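Local coordinates for protein mRNA export factor MEX67 (Candida albicans, PDB 1Q40) that probably exports messenger RNA from the nucleus, using this NTF2-like domain to pair with a second protein subunit, at residues A116-F128 against G133-V145. Residues are numbered along the deposited sequence; the frame is centred on the assembly and turned at random.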
ATOM      1  N   ALA B 116      24.109  -4.522   2.080  1.00 63.36           N
ATOM      2  CA  ALA B 116      24.556  -5.909   1.984  1.00 64.20           C
ATOM      3  C   ALA B 116      23.570  -6.781   1.218  1.00 63.32           C
ATOM      4  O   ALA B 116      23.975  -7.619   0.420  1.00 64.01           O
ATOM      5  CB  ALA B 116      24.787  -6.489   3.373  1.00 63.96           C
ATOM      6  N   THR B 117      22.278  -6.587   1.476  1.00 61.47           N
ATOM      7  CA  THR B 117      21.229  -7.417   0.886  1.00 60.61           C
ATOM      8  C   THR B 117      20.118  -6.567   0.259  1.00 59.02           C
ATOM      9  O   THR B 117      18.984  -6.591   0.729  1.00 56.91           O
ATOM     10  CB  THR B 117      20.619  -8.359   1.953  1.00 59.89           C
ATOM     11  OG1 THR B 117      21.638  -8.848   2.829  1.00 61.03           O
ATOM     12  CG2 THR B 117      20.071  -9.623   1.316  1.00 60.80           C
ATOM     13  N   PRO B 118      20.439  -5.836  -0.809  1.00 59.27           N
ATOM     14  CA  PRO B 118      19.450  -4.992  -1.501  1.00 57.85           C
ATOM     15  C   PRO B 118      18.313  -5.783  -2.144  1.00 56.26           C
ATOM     16  O   PRO B 118      17.279  -5.205  -2.477  1.00 55.17           O
ATOM     17  CB  PRO B 118      20.273  -4.294  -2.591  1.00 59.55           C
ATOM     18  CG  PRO B 118      21.484  -5.146  -2.775  1.00 61.54           C
ATOM     19  CD  PRO B 118      21.768  -5.764  -1.443  1.00 61.19           C
ATOM     20  N   GLU B 119      18.526  -7.084  -2.315  1.00 55.69           N
ATOM     21  CA  GLU B 119      17.541  -7.991  -2.896  1.00 54.52           C
ATOM     22  C   GLU B 119      16.344  -8.313  -1.985  1.00 51.35           C
ATOM     23  O   GLU B 119      15.368  -8.897  -2.450  1.00 50.93           O
ATOM     24  CB  GLU B 119      18.232  -9.295  -3.338  1.00 56.14           C
ATOM     25  CG  GLU B 119      18.783 -10.149  -2.197  1.00 57.48           C
ATOM     26  CD  GLU B 119      20.290 -10.040  -2.014  1.00 60.14           C
ATOM     27  OE1 GLU B 119      20.883  -8.958  -2.259  1.00 60.16           O
ATOM     28  OE2 GLU B 119      20.887 -11.054  -1.597  1.00 62.93           O
ATOM     29  N   LEU B 120      16.408  -7.950  -0.703  1.00 48.94           N
ATOM     30  CA  LEU B 120      15.234  -8.067   0.180  1.00 46.58           C
ATOM     31  C   LEU B 120      14.151  -7.036  -0.158  1.00 43.94           C
ATOM     32  O   LEU B 120      13.022  -7.124   0.339  1.00 42.89           O
ATOM     33  CB  LEU B 120      15.619  -7.878   1.649  1.00 46.40           C
ATOM     34  CG  LEU B 120      16.685  -8.775   2.272  1.00 48.47           C
ATOM     35  CD1 LEU B 120      16.859  -8.426   3.743  1.00 48.28           C
ATOM     36  CD2 LEU B 120      16.342 -10.249   2.105  1.00 49.83           C
ATOM     37  N   PHE B 121      14.506  -6.062  -0.991  1.00 42.69           N
ATOM     38  CA  PHE B 121      13.705  -4.878  -1.225  1.00 41.18           C
ATOM     39  C   PHE B 121      13.209  -4.794  -2.665  1.00 40.91           C
ATOM     40  O   PHE B 121      13.872  -5.269  -3.596  1.00 41.60           O
ATOM     41  CB  PHE B 121      14.530  -3.633  -0.874  1.00 41.42           C
ATOM     42  CG  PHE B 121      14.956  -3.588   0.563  1.00 40.28           C
ATOM     43  CD1 PHE B 121      16.169  -4.146   0.961  1.00 41.43           C
ATOM     44  CD2 PHE B 121      14.138  -3.006   1.527  1.00 38.80           C
ATOM     45  CE1 PHE B 121      16.557  -4.119   2.300  1.00 40.96           C
ATOM     46  CE2 PHE B 121      14.518  -2.980   2.872  1.00 37.92           C
ATOM     47  CZ  PHE B 121      15.720  -3.538   3.260  1.00 38.91           C
ATOM     48  N   SER B 122      12.017  -4.230  -2.833  1.00 39.13           N
ATOM     49  CA  SER B 122      11.531  -3.809  -4.145  1.00 39.10           C
ATOM     50  C   SER B 122      11.056  -2.362  -4.070  1.00 38.48           C
ATOM     51  O   SER B 122      10.709  -1.860  -2.999  1.00 37.07           O
ATOM     52  CB  SER B 122      10.424  -4.732  -4.669  1.00 38.53           C
ATOM     53  OG  SER B 122       9.246  -4.675  -3.880  1.00 37.86           O
HETATM   54  N   MSE B 123      11.049  -1.698  -5.219  1.00 39.07           N
HETATM   55  CA  MSE B 123      10.775  -0.268  -5.288  1.00 39.40           C
HETATM   56  C   MSE B 123      10.119   0.097  -6.614  1.00 39.76           C
HETATM   57  O   MSE B 123      10.494  -0.440  -7.649  1.00 40.05           O
HETATM   58  CB  MSE B 123      12.095   0.493  -5.139  1.00 40.56           C
HETATM   59  CG  MSE B 123      11.974   2.002  -4.896  1.00 41.68           C
HETATM   60 SE   MSE B 123      13.741   2.910  -4.826  0.50 44.08          SE
HETATM   61  CE  MSE B 123      14.809   1.478  -4.186  1.00 44.33           C
ATOM     62  N   GLU B 124       9.142   1.001  -6.565  1.00 39.24           N
ATOM     63  CA  GLU B 124       8.608   1.675  -7.750  1.00 40.32           C
ATOM     64  C   GLU B 124       8.866   3.174  -7.629  1.00 41.07           C
ATOM     65  O   GLU B 124       8.778   3.732  -6.542  1.00 39.59           O
ATOM     66  CB  GLU B 124       7.105   1.438  -7.883  1.00 39.23           C
ATOM     67  CG  GLU B 124       6.695  -0.023  -7.907  1.00 39.50           C
ATOM     68  CD  GLU B 124       6.512  -0.629  -6.522  1.00 38.63           C
ATOM     69  OE1 GLU B 124       7.213  -1.603  -6.216  1.00 38.25           O
ATOM     70  OE2 GLU B 124       5.665  -0.139  -5.738  1.00 37.95           O
ATOM     71  N   VAL B 125       9.189   3.819  -8.746  1.00 42.90           N
ATOM     72  CA  VAL B 125       9.356   5.271  -8.787  1.00 44.45           C
ATOM     73  C   VAL B 125       8.741   5.828 -10.077  1.00 46.01           C
ATOM     74  O   VAL B 125       9.007   5.331 -11.170  1.00 46.04           O
ATOM     75  CB  VAL B 125      10.850   5.693  -8.620  1.00 45.90           C
ATOM     76  CG1 VAL B 125      11.754   4.898  -9.527  1.00 47.64           C
ATOM     77  CG2 VAL B 125      11.041   7.195  -8.868  1.00 47.39           C
ATOM     78  N   TYR B 126       7.902   6.846  -9.924  1.00 46.86           N
ATOM     79  CA  TYR B 126       7.165   7.425 -11.037  1.00 48.85           C
ATOM     80  C   TYR B 126       6.746   8.865 -10.727  1.00 50.68           C
ATOM     81  O   TYR B 126       6.905   9.334  -9.609  1.00 50.03           O
ATOM     82  CB  TYR B 126       5.940   6.556 -11.371  1.00 47.87           C
ATOM     83  CG  TYR B 126       5.058   6.196 -10.174  1.00 45.67           C
ATOM     84  CD1 TYR B 126       3.847   6.846  -9.965  1.00 44.55           C
ATOM     85  CD2 TYR B 126       5.432   5.203  -9.266  1.00 44.67           C
ATOM     86  CE1 TYR B 126       3.027   6.527  -8.881  1.00 43.42           C
ATOM     87  CE2 TYR B 126       4.615   4.873  -8.165  1.00 43.04           C
ATOM     88  CZ  TYR B 126       3.412   5.543  -7.988  1.00 42.35           C
ATOM     89  OH  TYR B 126       2.592   5.237  -6.932  1.00 38.89           O
ATOM     90  N   LYS B 127       6.213   9.562 -11.724  1.00 53.47           N
ATOM     91  CA  LYS B 127       5.826  10.963 -11.580  1.00 55.88           C
ATOM     92  C   LYS B 127       4.546  11.145 -10.754  1.00 55.53           C
ATOM     93  O   LYS B 127       3.578  10.405 -10.913  1.00 54.37           O
ATOM     94  CB  LYS B 127       5.618  11.610 -12.959  1.00 57.71           C
ATOM     95  CG  LYS B 127       6.901  12.000 -13.687  1.00 61.63           C
ATOM     96  CD  LYS B 127       6.585  12.758 -14.984  1.00 66.08           C
ATOM     97  CE  LYS B 127       7.829  12.982 -15.841  1.00 69.19           C
ATOM     98  NZ  LYS B 127       7.608  14.012 -16.900  1.00 71.73           N
ATOM     99  N   PHE B 128       4.571  12.147  -9.882  1.00 56.94           N
ATOM    100  CA  PHE B 128       3.378  12.708  -9.257  1.00 57.62           C
ATOM    101  C   PHE B 128       2.733  13.679 -10.271  1.00 60.15           C
ATOM    102  O   PHE B 128       3.458  14.378 -10.981  1.00 61.50           O
ATOM    103  CB  PHE B 128       3.791  13.443  -7.973  1.00 57.31           C
ATOM    104  CG  PHE B 128       2.656  13.738  -7.040  1.00 55.87           C
ATOM    105  CD1 PHE B 128       2.007  12.712  -6.371  1.00 53.65           C
ATOM    106  CD2 PHE B 128       2.241  15.043  -6.821  1.00 56.18           C
ATOM    107  CE1 PHE B 128       0.956  12.982  -5.510  1.00 52.57           C
ATOM    108  CE2 PHE B 128       1.189  15.316  -5.959  1.00 55.59           C
ATOM    109  CZ  PHE B 128       0.548  14.278  -5.304  1.00 53.25           C
ATOM    110  N   GLY B 133       6.701  16.635  -8.810  1.00 62.69           N
ATOM    111  CA  GLY B 133       7.137  15.687  -7.802  1.00 60.02           C
ATOM    112  C   GLY B 133       7.302  14.280  -8.345  1.00 57.99           C
ATOM    113  O   GLY B 133       6.902  13.987  -9.470  1.00 57.45           O
ATOM    114  N   ILE B 134       7.922  13.417  -7.542  1.00 55.55           N
ATOM    115  CA  ILE B 134       7.994  11.992  -7.836  1.00 53.91           C
ATOM    116  C   ILE B 134       7.480  11.187  -6.645  1.00 50.86           C
ATOM    117  O   ILE B 134       7.557  11.634  -5.507  1.00 49.68           O
ATOM    118  CB  ILE B 134       9.435  11.556  -8.245  1.00 54.98           C
ATOM    119  CG1 ILE B 134      10.429  11.710  -7.098  1.00 55.81           C
ATOM    120  CG2 ILE B 134       9.930  12.367  -9.458  1.00 57.26           C
ATOM    121  CD1 ILE B 134      11.672  10.890  -7.291  1.00 57.35           C
HETATM  122  N   MSE B 135       6.937  10.014  -6.943  1.00 48.70           N
HETATM  123  CA  MSE B 135       6.468   9.054  -5.954  1.00 46.48           C
HETATM  124  C   MSE B 135       7.514   7.974  -5.834  1.00 44.29           C
HETATM  125  O   MSE B 135       7.933   7.425  -6.842  1.00 44.29           O
HETATM  126  CB  MSE B 135       5.183   8.387  -6.425  1.00 46.42           C
HETATM  127  CG  MSE B 135       4.020   9.312  -6.637  1.00 50.03           C
HETATM  128 SE   MSE B 135       2.748   9.149  -5.177  1.00 54.64          SE
HETATM  129  CE  MSE B 135       1.808   7.654  -5.643  1.00 54.60           C
ATOM    130  N   ILE B 136       7.932   7.674  -4.609  1.00 41.50           N
ATOM    131  CA  ILE B 136       8.828   6.560  -4.336  1.00 39.96           C
ATOM    132  C   ILE B 136       8.175   5.627  -3.316  1.00 37.36           C
ATOM    133  O   ILE B 136       7.868   6.047  -2.204  1.00 35.19           O
ATOM    134  CB  ILE B 136      10.176   7.061  -3.777  1.00 40.72           C
ATOM    135  CG1 ILE B 136      10.808   8.114  -4.697  1.00 42.50           C
ATOM    136  CG2 ILE B 136      11.123   5.878  -3.580  1.00 40.64           C
ATOM    137  CD1 ILE B 136      11.923   8.910  -4.047  1.00 43.48           C
ATOM    138  N   THR B 137       7.972   4.369  -3.699  1.00 35.54           N
ATOM    139  CA  THR B 137       7.452   3.351  -2.790  1.00 34.16           C
ATOM    140  C   THR B 137       8.454   2.205  -2.624  1.00 33.76           C
ATOM    141  O   THR B 137       8.904   1.608  -3.603  1.00 34.28           O
ATOM    142  CB  THR B 137       6.100   2.838  -3.291  1.00 32.97           C
ATOM    143  OG1 THR B 137       5.142   3.895  -3.191  1.00 34.78           O
ATOM    144  CG2 THR B 137       5.522   1.769  -2.386  1.00 32.40           C
ATOM    145  N   LEU B 138       8.793   1.917  -1.371  1.00 32.27           N
ATOM    146  CA  LEU B 138       9.743   0.882  -1.016  1.00 31.19           C
ATOM    147  C   LEU B 138       9.024  -0.214  -0.243  1.00 29.76           C
ATOM    148  O   LEU B 138       8.177   0.071   0.602  1.00 28.14           O
ATOM    149  CB  LEU B 138      10.857   1.483  -0.155  1.00 31.87           C
ATOM    150  CG  LEU B 138      11.946   0.522   0.347  1.00 31.72           C
ATOM    151  CD1 LEU B 138      12.785   0.039  -0.805  1.00 32.20           C
ATOM    152  CD2 LEU B 138      12.808   1.164   1.441  1.00 31.57           C
ATOM    153  N   HIS B 139       9.362  -1.467  -0.550  1.00 29.22           N
ATOM    154  CA  HIS B 139       8.809  -2.650   0.113  1.00 28.44           C
ATOM    155  C   HIS B 139       9.956  -3.505   0.621  1.00 28.86           C
ATOM    156  O   HIS B 139      10.951  -3.680  -0.075  1.00 29.87           O
ATOM    157  CB  HIS B 139       7.970  -3.497  -0.845  1.00 28.40           C
ATOM    158  CG  HIS B 139       6.988  -2.711  -1.666  1.00 27.35           C
ATOM    159  ND1 HIS B 139       5.716  -2.422  -1.227  1.00 26.62           N
ATOM    160  CD2 HIS B 139       7.082  -2.197  -2.914  1.00 27.93           C
ATOM    161  CE1 HIS B 139       5.083  -1.727  -2.155  1.00 26.18           C
ATOM    162  NE2 HIS B 139       5.892  -1.575  -3.189  1.00 27.48           N
ATOM    163  N   GLY B 140       9.823  -4.058   1.822  1.00 28.29           N
ATOM    164  CA  GLY B 140      10.863  -4.918   2.353  1.00 28.82           C
ATOM    165  C   GLY B 140      10.649  -5.351   3.786  1.00 28.48           C
ATOM    166  O   GLY B 140       9.511  -5.515   4.234  1.00 27.29           O
ATOM    167  N   SER B 141      11.758  -5.534   4.497  1.00 29.09           N
ATOM    168  CA  SER B 141      11.741  -5.892   5.916  1.00 29.42           C
ATOM    169  C   SER B 141      12.873  -5.218   6.697  1.00 29.33           C
ATOM    170  O   SER B 141      13.801  -4.664   6.114  1.00 30.03           O
ATOM    171  CB  SER B 141      11.826  -7.417   6.075  1.00 29.46           C
ATOM    172  OG  SER B 141      13.026  -7.921   5.485  1.00 33.41           O
ATOM    173  N   PHE B 142      12.761  -5.233   8.022  1.00 29.07           N
ATOM    174  CA  PHE B 142      13.820  -4.731   8.899  1.00 29.30           C
ATOM    175  C   PHE B 142      13.923  -5.544  10.185  1.00 29.86           C
ATOM    176  O   PHE B 142      13.011  -6.300  10.536  1.00 28.84           O
ATOM    177  CB  PHE B 142      13.649  -3.228   9.211  1.00 28.90           C
ATOM    178  CG  PHE B 142      12.324  -2.860   9.860  1.00 26.91           C
ATOM    179  CD1 PHE B 142      12.079  -3.120  11.207  1.00 27.11           C
ATOM    180  CD2 PHE B 142      11.338  -2.232   9.129  1.00 26.36           C
ATOM    181  CE1 PHE B 142      10.851  -2.777  11.802  1.00 25.00           C
ATOM    182  CE2 PHE B 142      10.110  -1.886   9.720  1.00 24.06           C
ATOM    183  CZ  PHE B 142       9.879  -2.154  11.049  1.00 23.87           C
ATOM    184  N   ASP B 143      15.064  -5.410  10.858  1.00 31.02           N
ATOM    185  CA  ASP B 143      15.253  -5.908  12.210  1.00 31.95           C
ATOM    186  C   ASP B 143      15.015  -4.760  13.173  1.00 31.20           C
ATOM    187  O   ASP B 143      15.338  -3.616  12.874  1.00 31.44           O
ATOM    188  CB  ASP B 143      16.679  -6.411  12.403  1.00 33.80           C
ATOM    189  CG  ASP B 143      16.964  -7.642  11.599  1.00 37.79           C
ATOM    190  OD1 ASP B 143      16.646  -8.743  12.095  1.00 42.47           O
ATOM    191  OD2 ASP B 143      17.490  -7.612  10.461  1.00 43.78           O
ATOM    192  N   GLU B 144      14.436  -5.061  14.325  1.00 30.78           N
ATOM    193  CA  GLU B 144      14.345  -4.090  15.399  1.00 30.74           C
ATOM    194  C   GLU B 144      15.515  -4.355  16.322  1.00 31.76           C
ATOM    195  O   GLU B 144      15.671  -5.469  16.805  1.00 32.46           O
ATOM    196  CB  GLU B 144      13.023  -4.225  16.138  1.00 29.83           C
ATOM    197  CG  GLU B 144      11.831  -3.839  15.283  1.00 29.13           C
ATOM    198  CD  GLU B 144      10.499  -4.125  15.957  1.00 28.93           C
ATOM    199  OE1 GLU B 144      10.499  -4.752  17.034  1.00 29.38           O
ATOM    200  OE2 GLU B 144       9.445  -3.739  15.399  1.00 27.02           O
ATOM    201  N   VAL B 145      16.346  -3.339  16.545  1.00 32.80           N
ATOM    202  CA  VAL B 145      17.566  -3.476  17.350  1.00 33.54           C
ATOM    203  C   VAL B 145      17.457  -2.875  18.756  1.00 33.21           C
ATOM    204  O   VAL B 145      18.272  -3.174  19.623  1.00 33.52           O
ATOM    205  CB  VAL B 145      18.790  -2.876  16.625  1.00 34.72           C
ATOM    206  CG1 VAL B 145      19.052  -3.619  15.319  1.00 35.95           C
ATOM    207  CG2 VAL B 145      18.615  -1.384  16.355  1.00 35.92           C
TER
HETATM  208  O   HOH W   1       3.595   4.047  -5.097  1.00 38.67           O
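An antiparallel beta hairpin of the NTF2-like domain pairs strand 122-127 with strand 134-145, with Ser122–His139, Glu124–Thr137 and Tyr126–Met135 as its hydrogen-bonded pairs. Each forms two backbone bonds, such as Met135 N to Tyr126 O at 2.8 Å, and Phe128 N to Gly133 O (3.0 Å) closes the ladder beside the turn.

On the sheet face carrying these pairs, Glu124 reaches diagonally past Thr137. A bend at chi2 (85°) carries its carboxylate to the edge of the His139 ring, where His139 NE2 donates a nearly straight hydrogen bond to Glu124 OE2 (2.9 Å) and the two planes are nearly coplanar. OE2 is less surely placed, but the pairing suits a histidine whose ND1 is bonded to Asp184: with a partner at each nitrogen, the ring's rotation is probably held.

Nearer the turn, selenomethionine Met135 lies between two rings. Its CB sits over one face of Tyr126, 3.8 Å from the centroid, a CH-pi contact, while its SE approaches the edge of Phe128, 3.8 Å from CD1. A long, flexible chain suits this path between aromatics, its bend at chi2 swinging SE toward Phe128.

The opposite face is apolar: Val125 CG2 meets Ile134 CD1 at 4.1 Å, and selenomethionine Met123 lies alongside Ile136. Beta-branched Val125 and Ile136 suit extended strands and give a helix bulk to pack on. Further along, Gly140, lacking a side chain, lets Phe121 CD2 come to 3.9 Å from Gly140 CA.

Helix 14-29 packs on this apolar face through Val125, Ile136 and Leu138. Strand 181-190 pairs with the other edge of 134-145, away from 122-127, while a neighbouring protein chain meets Tyr126, Met135 and His139 and gives Glu124 OE1 a basic partner, placing the polar and aromatic face at the interface.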